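Local atomic coordinates of polyhedrin (Antheraea mylitta cypovirus 4, PDB entry 5A9C), a protein that probably forms the crystalline matrix of the polyhedra, the occlusion bodies that embed and protect cypovirus particles in their insect host. Residues A[37-42]-A[193-198]; A[52-57]-A[64-69]; A[183-188]-A[200-205]. All coordinates share one frame; numbering follows the deposited sequence.

Interaction 1: residues A[37-42]-A[193-198]; sequences MMRVVV and KMAHIA
A Schellman motif closes helix 185-195, and the residues that flank it, Ala195 and Ile197, pack on Arg39 and Val41 of strand 38-45, one of the inner strands of the large antiparallel sheet. His196, with its positive phi of 56°, turns the chain out of the helix; Ala195 before it and Ile197 after it both point toward the strand. No hydrogen bond joins the two segments; methyl groups and the flank and head of one arginine make the contact. Arg39 carries the larger share on the strand side, and Ile197 meets both strand residues. The arginine chain runs extended from CG to NE, and its aliphatic part lies obliquely across Ile197, Arg39 CD resting 3.6 Å from Ile197 CG2. Farther out, the Ala195 methyl sits over one face of the guanidinium, off-centre toward the rim, with Ala195 CB 4.0 Å from Arg39 CZ. The guanidinium is held by a salt bridge from Arg39 NH2 to Asp55 OD2 on the adjacent strand, which gives this buried charge a counter-ion. Two residues along the strand, Val41 meets the other branch of Ile197: Val41 CG2 is 3.7 Å from Ile197 CD1, the side chains crossing at about a right angle. Ile197 can reach both because its CG1 lies between the backbone N and the carbonyl carbon (chi1 54°), sending CD1 to the valine while CG2 stays with the arginine. Asn87 on strand 81-87 bonds to Arg39 O and to Ala198 N, linking strand 38-45 to the residues after the helix. Trp110 of the second subunit packs on Arg39 and Ile197 and donates to His196 O, so the joint lies where the end of helix 185-195 meets strands 38-45, 51-58 and 81-87, beside a subunit interface.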
ATOM      1  N   MET A  37     -14.069 -12.583   5.204  1.00 18.38           N
ATOM      2  CA  MET A  37     -13.512 -11.294   5.571  1.00 17.69           C
ATOM      3  C   MET A  37     -13.188 -11.247   7.058  1.00 17.96           C
ATOM      4  O   MET A  37     -13.875 -11.856   7.879  1.00 22.39           O
ATOM      5  CB  MET A  37     -14.480 -10.166   5.204  1.00 19.96           C
ATOM      6  CG  MET A  37     -14.733 -10.034   3.712  1.00 18.54           C
ATOM      7  SD  MET A  37     -13.245  -9.617   2.782  1.00 21.94           S
ATOM      8  CE  MET A  37     -12.965  -7.945   3.352  1.00 25.01           C
ATOM      9  N   MET A  38     -12.119 -10.533   7.390  1.00 23.87           N
ATOM     10  CA  MET A  38     -11.808 -10.205   8.772  1.00 16.87           C
ATOM     11  C   MET A  38     -12.006  -8.708   8.951  1.00 18.20           C
ATOM     12  O   MET A  38     -12.084  -7.963   7.972  1.00 17.30           O
ATOM     13  CB  MET A  38     -10.372 -10.605   9.119  1.00 18.06           C
ATOM     14  CG  MET A  38     -10.169 -12.105   9.284  1.00 16.87           C
ATOM     15  SD  MET A  38      -8.426 -12.566   9.337  1.00 21.80           S
ATOM     16  CE  MET A  38      -7.966 -12.257   7.635  1.00 26.13           C
ATOM     17  N   ARG A  39     -12.103  -8.260  10.196  1.00 17.73           N
ATOM     18  CA  ARG A  39     -12.324  -6.847  10.447  1.00 16.76           C
ATOM     19  C   ARG A  39     -11.537  -6.375  11.651  1.00 13.94           C
ATOM     20  O   ARG A  39     -11.722  -6.869  12.765  1.00 16.43           O
ATOM     21  CB  ARG A  39     -13.814  -6.556  10.639  1.00 18.77           C
ATOM     22  CG  ARG A  39     -14.161  -5.076  10.576  1.00 17.73           C
ATOM     23  CD  ARG A  39     -15.660  -4.880  10.463  1.00 19.55           C
ATOM     24  NE  ARG A  39     -16.012  -3.499  10.153  1.00 18.56           N
ATOM     25  CZ  ARG A  39     -17.218  -3.116   9.748  1.00 22.69           C
ATOM     26  NH1 ARG A  39     -18.184  -4.014   9.596  1.00 22.03           N
ATOM     27  NH2 ARG A  39     -17.459  -1.839   9.486  1.00 22.99           N
ATOM     28  N   VAL A  40     -10.648  -5.419  11.416  1.00 15.81           N
ATOM     29  CA  VAL A  40      -9.870  -4.821  12.489  1.00 17.08           C
ATOM     30  C   VAL A  40     -10.169  -3.335  12.527  1.00 17.92           C
ATOM     31  O   VAL A  40     -10.158  -2.665  11.494  1.00 18.46           O
ATOM     32  CB  VAL A  40      -8.360  -5.046  12.290  1.00 12.13           C
ATOM     33  CG1 VAL A  40      -7.562  -4.248  13.313  1.00 18.58           C
ATOM     34  CG2 VAL A  40      -8.033  -6.522  12.406  1.00 13.43           C
ATOM     35  N   VAL A  41     -10.465  -2.828  13.716  1.00 15.79           N
ATOM     36  CA  VAL A  41     -10.760  -1.416  13.872  1.00 15.52           C
ATOM     37  C   VAL A  41      -9.899  -0.803  14.963  1.00 11.99           C
ATOM     38  O   VAL A  41      -9.778  -1.354  16.060  1.00 16.39           O
ATOM     39  CB  VAL A  41     -12.241  -1.179  14.207  1.00 18.17           C
ATOM     40  CG1 VAL A  41     -12.537   0.315  14.250  1.00 15.27           C
ATOM     41  CG2 VAL A  41     -13.137  -1.882  13.187  1.00 13.69           C
ATOM     42  N   VAL A  42      -9.298   0.338  14.648  1.00 14.70           N
ATOM     43  CA  VAL A  42      -8.541   1.102  15.623  1.00 15.60           C
ATOM     44  C   VAL A  42      -9.352   2.338  16.000  1.00 17.06           C
ATOM     45  O   VAL A  42      -9.547   3.238  15.180  1.00 19.22           O
ATOM     46  CB  VAL A  42      -7.171   1.530  15.063  1.00 15.21           C
ATOM     47  CG1 VAL A  42      -6.381   2.301  16.117  1.00 20.84           C
ATOM     48  CG2 VAL A  42      -6.388   0.315  14.584  1.00 15.92           C
ATOM     49  N   LYS A 193     -21.848  -2.095  17.832  1.00 15.66           N
ATOM     50  CA  LYS A 193     -22.911  -3.091  17.950  1.00 16.77           C
ATOM     51  C   LYS A 193     -23.483  -3.470  16.585  1.00 18.41           C
ATOM     52  O   LYS A 193     -23.679  -4.648  16.289  1.00 21.35           O
ATOM     53  CB  LYS A 193     -24.036  -2.587  18.858  1.00 18.02           C
ATOM     54  CG  LYS A 193     -23.668  -2.490  20.333  1.00 21.59           C
ATOM     55  CD  LYS A 193     -24.863  -2.012  21.150  1.00 16.15           C
ATOM     56  CE  LYS A 193     -24.445  -1.472  22.513  1.00 26.54           C
ATOM     57  NZ  LYS A 193     -23.939  -2.537  23.415  1.00 29.09           N
ATOM     58  N   MET A 194     -23.756  -2.470  15.754  1.00 18.00           N
ATOM     59  CA  MET A 194     -24.375  -2.729  14.457  1.00 24.75           C
ATOM     60  C   MET A 194     -23.390  -3.301  13.439  1.00 20.29           C
ATOM     61  O   MET A 194     -23.795  -3.968  12.492  1.00 17.83           O
ATOM     62  CB  MET A 194     -25.049  -1.467  13.912  1.00 22.75           C
ATOM     63  CG  MET A 194     -26.273  -1.017  14.709  1.00 22.35           C
ATOM     64  SD  MET A 194     -27.578  -2.267  14.833  1.00 22.06           S
ATOM     65  CE  MET A 194     -27.227  -2.987  16.438  1.00 15.96           C
ATOM     66  N   ALA A 195     -22.101  -3.046  13.645  1.00 18.92           N
ATOM     67  CA  ALA A 195     -21.061  -3.590  12.775  1.00 21.38           C
ATOM     68  C   ALA A 195     -20.581  -4.964  13.242  1.00 14.06           C
ATOM     69  O   ALA A 195     -19.753  -5.600  12.583  1.00 17.66           O
ATOM     70  CB  ALA A 195     -19.883  -2.622  12.682  1.00 21.20           C
ATOM     71  N   HIS A 196     -21.109  -5.417  14.373  1.00 13.64           N
ATOM     72  CA  HIS A 196     -20.746  -6.710  14.954  1.00 16.93           C
ATOM     73  C   HIS A 196     -19.245  -6.816  15.197  1.00 15.38           C
ATOM     74  O   HIS A 196     -18.592  -7.751  14.726  1.00 17.18           O
ATOM     75  CB  HIS A 196     -21.220  -7.861  14.059  1.00 12.64           C
ATOM     76  CG  HIS A 196     -22.460  -7.547  13.283  1.00 20.55           C
ATOM     77  ND1 HIS A 196     -23.682  -7.332  13.887  1.00 16.09           N
ATOM     78  CD2 HIS A 196     -22.669  -7.403  11.953  1.00 15.01           C
ATOM     79  CE1 HIS A 196     -24.588  -7.071  12.962  1.00 23.14           C
ATOM     80  NE2 HIS A 196     -23.998  -7.105  11.780  1.00 17.74           N
ATOM     81  N   ILE A 197     -18.698  -5.848  15.929  1.00 18.92           N
ATOM     82  CA  ILE A 197     -17.272  -5.844  16.247  1.00 21.50           C
ATOM     83  C   ILE A 197     -17.046  -5.546  17.726  1.00 15.90           C
ATOM     84  O   ILE A 197     -17.829  -4.836  18.351  1.00 17.83           O
ATOM     85  CB  ILE A 197     -16.499  -4.808  15.409  1.00 15.63           C
ATOM     86  CG1 ILE A 197     -17.135  -3.426  15.559  1.00 16.55           C
ATOM     87  CG2 ILE A 197     -16.428  -5.242  13.943  1.00 17.36           C
ATOM     88  CD1 ILE A 197     -16.400  -2.327  14.821  1.00 19.48           C
ATOM     89  N   ALA A 198     -15.971  -6.088  18.283  1.00 17.53           N
ATOM     90  CA  ALA A 198     -15.664  -5.871  19.688  1.00 20.07           C
ATOM     91  C   ALA A 198     -15.389  -4.401  19.974  1.00 21.29           C
ATOM     92  O   ALA A 198     -14.759  -3.710  19.173  1.00 18.65           O
ATOM     93  CB  ALA A 198     -14.472  -6.715  20.108  1.00 16.35           C
TER

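Interaction 2: residues A[52-57]-A[64-69]; sequences KAFDYV and VFLNWR
Lys52 NZ, near the beginning of strand 51-58, donates to the carbonyl oxygens of both Glu70 and Leu72, just beyond segment 64-69. Farther along the strand the contact turns apolar. Two methyl groups from the opposing strand pack against the tyrosine hydroxyl: Leu66 CD2 approaches Tyr56 OH to 3.3 Å, and Val64 CG1 lies 3.6 Å from the same oxygen. Behind it, the phenol ring and Val64 come from opposite directions, and the second valine methyl settles over the ring face in a CH-pi contact, Val64 CG2 standing 4.0 Å from the centroid of the Tyr56 ring and 15° off its normal. The valine can use both branches on one partner because CG1 is anti to its backbone N (chi1 175°) while CG2 lies beside that N. Leu66 is shared between two aromatic residues. Its CD2, besides touching the tyrosine oxygen, sits over one face of the neighbouring phenyl ring, 4.0 Å from the centroid of Phe54, and Leu66 CD1 reaches Phe54 CD1 at 3.9 Å. Both rings thus present faces to methyl groups, and the contact is tied by no hydrogen bond between the segments. Val42 and Leu71 add further apolar cover to Leu66, and Val148 does so for Val64. The strands run nearly antiparallel, at 162°, but their axes are 10.8 Å apart, too far for backbone pairing: they belong to two facing sheets. Consecutive strands stacked through their side chains in this way form a beta-arch, here part of the core of the polyhedrin beta-sandwich, which this base-domain-deleted chain retains.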
ATOM      1  N   LYS A  52     -12.069   8.821  16.620  1.00 22.52           N
ATOM      2  CA  LYS A  52     -11.882   8.572  15.197  1.00 22.57           C
ATOM      3  C   LYS A  52     -11.540   7.105  14.988  1.00 27.30           C
ATOM      4  O   LYS A  52     -10.677   6.557  15.672  1.00 25.43           O
ATOM      5  CB  LYS A  52     -10.795   9.468  14.603  1.00 22.53           C
ATOM      6  CG  LYS A  52     -10.658   9.315  13.094  1.00 22.54           C
ATOM      7  CD  LYS A  52     -10.038  10.541  12.440  1.00 34.99           C
ATOM      8  CE  LYS A  52      -8.581  10.722  12.824  1.00 35.51           C
ATOM      9  NZ  LYS A  52      -7.991  11.931  12.171  1.00 30.76           N
ATOM     10  N   ALA A  53     -12.227   6.471  14.047  1.00 21.58           N
ATOM     11  CA  ALA A  53     -12.045   5.046  13.816  1.00 18.05           C
ATOM     12  C   ALA A  53     -11.359   4.770  12.485  1.00 26.90           C
ATOM     13  O   ALA A  53     -11.720   5.342  11.457  1.00 21.34           O
ATOM     14  CB  ALA A  53     -13.388   4.324  13.883  1.00 17.63           C
ATOM     15  N   PHE A  54     -10.353   3.903  12.524  1.00 18.62           N
ATOM     16  CA  PHE A  54      -9.736   3.377  11.316  1.00 17.46           C
ATOM     17  C   PHE A  54     -10.198   1.936  11.142  1.00 23.94           C
ATOM     18  O   PHE A  54      -9.733   1.032  11.839  1.00 16.55           O
ATOM     19  CB  PHE A  54      -8.213   3.469  11.402  1.00 16.20           C
ATOM     20  CG  PHE A  54      -7.710   4.867  11.620  1.00 14.27           C
ATOM     21  CD1 PHE A  54      -7.633   5.398  12.897  1.00 17.06           C
ATOM     22  CD2 PHE A  54      -7.349   5.664  10.547  1.00 20.66           C
ATOM     23  CE1 PHE A  54      -7.186   6.689  13.101  1.00 16.94           C
ATOM     24  CE2 PHE A  54      -6.901   6.956  10.746  1.00 17.18           C
ATOM     25  CZ  PHE A  54      -6.821   7.469  12.023  1.00 20.34           C
ATOM     26  N   ASP A  55     -11.124   1.742  10.210  1.00 16.98           N
ATOM     27  CA  ASP A  55     -11.852   0.488  10.059  1.00 18.72           C
ATOM     28  C   ASP A  55     -11.375  -0.283   8.832  1.00 19.11           C
ATOM     29  O   ASP A  55     -11.567   0.161   7.700  1.00 22.07           O
ATOM     30  CB  ASP A  55     -13.341   0.802   9.928  1.00 17.27           C
ATOM     31  CG  ASP A  55     -14.218  -0.428  10.018  1.00 16.82           C
ATOM     32  OD1 ASP A  55     -13.700  -1.555   9.888  1.00 20.50           O
ATOM     33  OD2 ASP A  55     -15.437  -0.253  10.210  1.00 25.60           O
ATOM     34  N   TYR A  56     -10.755  -1.439   9.061  1.00 17.77           N
ATOM     35  CA  TYR A  56     -10.186  -2.235   7.978  1.00 16.71           C
ATOM     36  C   TYR A  56     -10.924  -3.558   7.810  1.00 15.45           C
ATOM     37  O   TYR A  56     -11.090  -4.309   8.767  1.00 19.02           O
ATOM     38  CB  TYR A  56      -8.705  -2.530   8.237  1.00 14.42           C
ATOM     39  CG  TYR A  56      -7.852  -1.308   8.498  1.00 15.96           C
ATOM     40  CD1 TYR A  56      -7.693  -0.814   9.785  1.00 13.95           C
ATOM     41  CD2 TYR A  56      -7.203  -0.653   7.459  1.00 15.05           C
ATOM     42  CE1 TYR A  56      -6.915   0.297  10.035  1.00 17.11           C
ATOM     43  CE2 TYR A  56      -6.423   0.465   7.693  1.00 20.94           C
ATOM     44  CZ  TYR A  56      -6.282   0.935   8.986  1.00 19.40           C
ATOM     45  OH  TYR A  56      -5.508   2.044   9.231  1.00 20.30           O
ATOM     46  N   VAL A  57     -11.366  -3.838   6.589  1.00 20.70           N
ATOM     47  CA  VAL A  57     -11.845  -5.173   6.251  1.00 14.96           C
ATOM     48  C   VAL A  57     -10.914  -5.788   5.211  1.00 17.35           C
ATOM     49  O   VAL A  57     -10.472  -5.110   4.284  1.00 16.63           O
ATOM     50  CB  VAL A  57     -13.310  -5.177   5.770  1.00 15.59           C
ATOM     51  CG1 VAL A  57     -14.220  -4.640   6.865  1.00 16.83           C
ATOM     52  CG2 VAL A  57     -13.473  -4.361   4.497  1.00 12.46           C
ATOM     53  N   VAL A  64      -0.779  -2.610   9.477  1.00 20.60           N
ATOM     54  CA  VAL A  64      -1.150  -1.212   9.649  1.00 23.19           C
ATOM     55  C   VAL A  64      -0.045  -0.391  10.295  1.00 20.89           C
ATOM     56  O   VAL A  64       0.576  -0.824  11.260  1.00 18.43           O
ATOM     57  CB  VAL A  64      -2.416  -1.066  10.520  1.00 21.61           C
ATOM     58  CG1 VAL A  64      -2.716   0.405  10.778  1.00 27.39           C
ATOM     59  CG2 VAL A  64      -3.594  -1.742   9.855  1.00 36.01           C
ATOM     60  N   PHE A  65       0.199   0.791   9.741  1.00 17.51           N
ATOM     61  CA  PHE A  65       0.999   1.804  10.415  1.00 19.30           C
ATOM     62  C   PHE A  65       0.267   3.130  10.343  1.00 25.88           C
ATOM     63  O   PHE A  65       0.111   3.710   9.269  1.00 21.89           O
ATOM     64  CB  PHE A  65       2.393   1.945   9.800  1.00 16.69           C
ATOM     65  CG  PHE A  65       3.176   3.120  10.344  1.00 15.07           C
ATOM     66  CD1 PHE A  65       3.740   3.071  11.607  1.00 15.55           C
ATOM     67  CD2 PHE A  65       3.334   4.276   9.594  1.00 23.38           C
ATOM     68  CE1 PHE A  65       4.452   4.146  12.113  1.00 16.49           C
ATOM     69  CE2 PHE A  65       4.050   5.356  10.094  1.00 17.23           C
ATOM     70  CZ  PHE A  65       4.608   5.290  11.354  1.00 18.77           C
ATOM     71  N   LEU A  66      -0.201   3.596  11.494  1.00 20.76           N
ATOM     72  CA  LEU A  66      -0.852   4.890  11.572  1.00 24.07           C
ATOM     73  C   LEU A  66       0.171   5.929  12.008  1.00 24.06           C
ATOM     74  O   LEU A  66       0.707   5.855  13.114  1.00 18.99           O
ATOM     75  CB  LEU A  66      -2.025   4.834  12.554  1.00 14.98           C
ATOM     76  CG  LEU A  66      -3.145   3.872  12.134  1.00 21.95           C
ATOM     77  CD1 LEU A  66      -4.140   3.641  13.266  1.00 21.87           C
ATOM     78  CD2 LEU A  66      -3.850   4.376  10.876  1.00 22.27           C
ATOM     79  N   ASN A  67       0.460   6.884  11.130  1.00 21.09           N
ATOM     80  CA  ASN A  67       1.435   7.921  11.448  1.00 21.89           C
ATOM     81  C   ASN A  67       0.830   8.977  12.363  1.00 22.95           C
ATOM     82  O   ASN A  67      -0.389   9.021  12.555  1.00 17.82           O
ATOM     83  CB  ASN A  67       2.001   8.562  10.176  1.00 23.18           C
ATOM     84  CG  ASN A  67       0.944   9.282   9.367  1.00 23.83           C
ATOM     85  OD1 ASN A  67       0.332  10.236   9.840  1.00 29.34           O
ATOM     86  ND2 ASN A  67       0.729   8.832   8.136  1.00 31.69           N
ATOM     87  N   TRP A  68       1.681   9.826  12.928  1.00 19.71           N
ATOM     88  CA  TRP A  68       1.243  10.764  13.956  1.00 19.39           C
ATOM     89  C   TRP A  68       0.252  11.806  13.436  1.00 25.82           C
ATOM     90  O   TRP A  68      -0.599  12.287  14.185  1.00 26.66           O
ATOM     91  CB  TRP A  68       2.446  11.442  14.625  1.00 33.79           C
ATOM     92  CG  TRP A  68       3.173  12.408  13.745  1.00 33.97           C
ATOM     93  CD1 TRP A  68       4.201  12.127  12.892  1.00 57.06           C
ATOM     94  CD2 TRP A  68       2.931  13.814  13.634  1.00 43.36           C
ATOM     95  NE1 TRP A  68       4.613  13.274  12.254  1.00 50.45           N
ATOM     96  CE2 TRP A  68       3.848  14.323  12.693  1.00 49.22           C
ATOM     97  CE3 TRP A  68       2.027  14.693  14.239  1.00 35.53           C
ATOM     98  CZ2 TRP A  68       3.887  15.672  12.341  1.00 59.34           C
ATOM     99  CZ3 TRP A  68       2.066  16.031  13.889  1.00 52.36           C
ATOM    100  CH2 TRP A  68       2.990  16.507  12.949  1.00 45.33           C
ATOM    101  N   ARG A  69       0.354  12.150  12.157  1.00 24.34           N
ATOM    102  CA  ARG A  69      -0.546  13.143  11.584  1.00 25.24           C
ATOM    103  C   ARG A  69      -1.925  12.544  11.302  1.00 28.01           C
ATOM    104  O   ARG A  69      -2.943  13.222  11.435  1.00 30.39           O
ATOM    105  CB  ARG A  69       0.062  13.789  10.331  1.00 27.27           C
ATOM    106  CG  ARG A  69       0.199  12.866   9.130  1.00 52.30           C
ATOM    107  CD  ARG A  69       1.222  13.398   8.131  1.00 79.91           C
ATOM    108  NE  ARG A  69       2.597  13.164   8.569  1.00 82.83           N
ATOM    109  CZ  ARG A  69       3.445  12.328   7.973  1.00 47.23           C
ATOM    110  NH1 ARG A  69       3.068  11.649   6.899  1.00 49.14           N
ATOM    111  NH2 ARG A  69       4.676  12.184   8.444  1.00 32.30           N
TER

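Interaction 3: residues A[183-188]-A[200-205]; sequences NTESDV and IDQAGL
Segment 200-205 meets Glu185, in the first turn of helix 185-195, through Asp201 and Gln202. Ile200 points away from the helix and leads the chain into a type I turn from Asp201 to Gly204. Asp201 brings its backbone close, its CA lying 3.1 Å from Glu185 OE2, while its carboxylate turns back into its own loop. There Asp201 OD1 accepts two backbone N-H groups from opposite faces of the carboxylate plane: Ala203 N at 2.8 Å, which makes an Asx turn, and Leu205 N at 3.1 Å in a straighter bond of 153°. Next, Gln202 N donates to Glu185 OE2 over 2.8 Å, but the angle at the hydrogen is only 119°, so the bond is weak. The same oxygen also bonds to Tyr199 OH, the stronger partner. The Gln202 side chain then doubles back along the glutamate in the opposite direction, its amide stacked on the carboxylate with the planes 19° apart and Gln202 CD 3.2 Å from Glu185 OE1. Extended beyond CG, it carries NE2 onward to a hydrogen bond with Tyr51 OH. Ala203 and Gly204 finish the turn, Gly204 in a left-handed conformation and bonded through its N to Asp201 O. Leu205 closes the loop, its O accepting from Asp201 N at 2.9 Å. Chemically, the link from helix to loop rests on one carboxylate, with a single weak backbone donor across the contact and Tyr199 supplying the firmer grip; the Gln202 amide, stacked on that carboxylate and held by Tyr51, supplies the rest by packing. Glu185 OE2 and Asp201 OD1 stay 5.2 Å apart, and the two N-H groups on Asp201 OD1 probably offset part of its negative charge, which would ease the repulsion.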
ATOM      1  N   ASN A 183     -18.844  11.891  17.127  1.00 20.90           N
ATOM      2  CA  ASN A 183     -18.974  13.023  18.041  1.00 21.80           C
ATOM      3  C   ASN A 183     -18.862  12.607  19.505  1.00 20.13           C
ATOM      4  O   ASN A 183     -18.289  13.325  20.320  1.00 26.65           O
ATOM      5  CB  ASN A 183     -20.298  13.758  17.807  1.00 32.87           C
ATOM      6  CG  ASN A 183     -20.398  14.352  16.415  1.00 36.27           C
ATOM      7  OD1 ASN A 183     -19.390  14.708  15.806  1.00 39.54           O
ATOM      8  ND2 ASN A 183     -21.620  14.459  15.904  1.00 39.05           N
ATOM      9  N   THR A 184     -19.412  11.440  19.832  1.00 21.00           N
ATOM     10  CA  THR A 184     -19.474  10.978  21.216  1.00 29.04           C
ATOM     11  C   THR A 184     -19.223   9.479  21.284  1.00 29.23           C
ATOM     12  O   THR A 184     -19.293   8.794  20.267  1.00 19.78           O
ATOM     13  CB  THR A 184     -20.855  11.256  21.835  1.00 22.58           C
ATOM     14  OG1 THR A 184     -21.843  10.450  21.179  1.00 25.45           O
ATOM     15  CG2 THR A 184     -21.226  12.725  21.689  1.00 28.04           C
ATOM     16  N   GLU A 185     -18.947   8.961  22.478  1.00 17.52           N
ATOM     17  CA  GLU A 185     -18.746   7.520  22.617  1.00 16.06           C
ATOM     18  C   GLU A 185     -20.014   6.739  22.281  1.00 19.68           C
ATOM     19  O   GLU A 185     -19.942   5.633  21.758  1.00 21.93           O
ATOM     20  CB  GLU A 185     -18.257   7.130  24.016  1.00 18.32           C
ATOM     21  CG  GLU A 185     -17.637   5.732  24.026  1.00 18.29           C
ATOM     22  CD  GLU A 185     -17.392   5.164  25.414  1.00 19.52           C
ATOM     23  OE1 GLU A 185     -17.899   5.723  26.409  1.00 23.18           O
ATOM     24  OE2 GLU A 185     -16.680   4.141  25.502  1.00 22.06           O
ATOM     25  N   SER A 186     -21.174   7.308  22.595  1.00 19.54           N
ATOM     26  CA  SER A 186     -22.433   6.630  22.308  1.00 23.61           C
ATOM     27  C   SER A 186     -22.523   6.276  20.825  1.00 16.64           C
ATOM     28  O   SER A 186     -23.009   5.207  20.464  1.00 21.26           O
ATOM     29  CB  SER A 186     -23.632   7.480  22.747  1.00 24.16           C
ATOM     30  OG  SER A 186     -23.653   8.725  22.073  1.00 41.29           O
ATOM     31  N   ASP A 187     -22.037   7.171  19.971  1.00 20.05           N
ATOM     32  CA  ASP A 187     -22.007   6.919  18.536  1.00 18.03           C
ATOM     33  C   ASP A 187     -21.057   5.772  18.195  1.00 23.10           C
ATOM     34  O   ASP A 187     -21.363   4.927  17.350  1.00 17.69           O
ATOM     35  CB  ASP A 187     -21.596   8.180  17.775  1.00 19.24           C
ATOM     36  CG  ASP A 187     -22.630   9.286  17.876  1.00 31.45           C
ATOM     37  OD1 ASP A 187     -23.833   8.970  17.973  1.00 30.69           O
ATOM     38  OD2 ASP A 187     -22.238  10.471  17.856  1.00 37.54           O
ATOM     39  N   VAL A 188     -19.904   5.749  18.853  1.00 18.76           N
ATOM     40  CA  VAL A 188     -18.947   4.668  18.655  1.00 17.22           C
ATOM     41  C   VAL A 188     -19.581   3.346  19.057  1.00 24.57           C
ATOM     42  O   VAL A 188     -19.506   2.360  18.330  1.00 20.13           O
ATOM     43  CB  VAL A 188     -17.673   4.872  19.496  1.00 16.12           C
ATOM     44  CG1 VAL A 188     -16.741   3.679  19.338  1.00 21.33           C
ATOM     45  CG2 VAL A 188     -16.971   6.159  19.093  1.00 24.47           C
ATOM     46  N   ILE A 200     -14.658  -1.822  23.733  1.00 13.39           N
ATOM     47  CA  ILE A 200     -14.577  -1.701  25.185  1.00 22.17           C
ATOM     48  C   ILE A 200     -14.925  -0.270  25.562  1.00 13.62           C
ATOM     49  O   ILE A 200     -14.227   0.664  25.163  1.00 20.01           O
ATOM     50  CB  ILE A 200     -13.155  -2.010  25.688  1.00 27.43           C
ATOM     51  CG1 ILE A 200     -12.655  -3.324  25.087  1.00 18.19           C
ATOM     52  CG2 ILE A 200     -13.112  -2.042  27.220  1.00 14.47           C
ATOM     53  CD1 ILE A 200     -11.214  -3.635  25.422  1.00 22.47           C
ATOM     54  N   ASP A 201     -16.010  -0.088  26.311  1.00 16.82           N
ATOM     55  CA  ASP A 201     -16.446   1.262  26.651  1.00 13.45           C
ATOM     56  C   ASP A 201     -15.545   1.892  27.712  1.00 16.94           C
ATOM     57  O   ASP A 201     -14.635   1.247  28.228  1.00 18.25           O
ATOM     58  CB  ASP A 201     -17.937   1.316  27.039  1.00 13.39           C
ATOM     59  CG  ASP A 201     -18.217   0.810  28.450  1.00 21.31           C
ATOM     60  OD1 ASP A 201     -17.273   0.620  29.246  1.00 18.01           O
ATOM     61  OD2 ASP A 201     -19.412   0.621  28.767  1.00 20.90           O
ATOM     62  N   GLN A 202     -15.798   3.158  28.025  1.00 16.20           N
ATOM     63  CA  GLN A 202     -14.904   3.917  28.897  1.00 20.32           C
ATOM     64  C   GLN A 202     -14.848   3.401  30.335  1.00 19.78           C
ATOM     65  O   GLN A 202     -13.954   3.775  31.096  1.00 19.56           O
ATOM     66  CB  GLN A 202     -15.251   5.408  28.851  1.00 17.40           C
ATOM     67  CG  GLN A 202     -14.952   6.040  27.498  1.00 16.54           C
ATOM     68  CD  GLN A 202     -15.397   7.487  27.402  1.00 30.49           C
ATOM     69  OE1 GLN A 202     -15.831   8.087  28.386  1.00 34.14           O
ATOM     70  NE2 GLN A 202     -15.286   8.056  26.208  1.00 20.36           N
ATOM     71  N   ALA A 203     -15.792   2.536  30.697  1.00 15.68           N
ATOM     72  CA  ALA A 203     -15.789   1.907  32.014  1.00 16.30           C
ATOM     73  C   ALA A 203     -15.070   0.560  31.978  1.00 22.83           C
ATOM     74  O   ALA A 203     -14.941  -0.112  32.999  1.00 26.53           O
ATOM     75  CB  ALA A 203     -17.213   1.738  32.532  1.00 20.26           C
ATOM     76  N   GLY A 204     -14.605   0.172  30.794  1.00 17.94           N
ATOM     77  CA  GLY A 204     -13.854  -1.059  30.636  1.00 19.02           C
ATOM     78  C   GLY A 204     -14.714  -2.263  30.308  1.00 20.23           C
ATOM     79  O   GLY A 204     -14.224  -3.390  30.265  1.00 24.19           O
ATOM     80  N   LEU A 205     -16.000  -2.031  30.073  1.00 19.08           N
ATOM     81  CA  LEU A 205     -16.917  -3.123  29.775  1.00 22.96           C
ATOM     82  C   LEU A 205     -16.906  -3.477  28.294  1.00 18.26           C
ATOM     83  O   LEU A 205     -16.807  -2.603  27.434  1.00 18.30           O
ATOM     84  CB  LEU A 205     -18.342  -2.776  30.215  1.00 18.37           C
ATOM     85  CG  LEU A 205     -18.563  -2.648  31.723  1.00 22.85           C
ATOM     86  CD1 LEU A 205     -19.993  -2.223  32.036  1.00 21.32           C
ATOM     87  CD2 LEU A 205     -18.224  -3.957  32.418  1.00 20.41           C
TER

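Overall arrangement
From the N terminus, strand 38-45 supplies the first half of interaction 1, which closes only some 150 residues later, when the chain leaves helix 185-195. Within that long loop, interaction 2 closes a short one, joining consecutive strands 51-58 and 61-66 across the two sheets. Because strands 38-45 and 51-58 are neighbours in one sheet, interactions 1 and 2 touch directly. Interaction 3 begins at the start of helix 185-195 and ends in the loop after strand 199-200, so it crosses interaction 1 and shares its helix. Interaction 2 thus joins the two sheets, interaction 1 fixes the end of the helix to the larger sheet, and interaction 3 ties the helix start to the loop that follows.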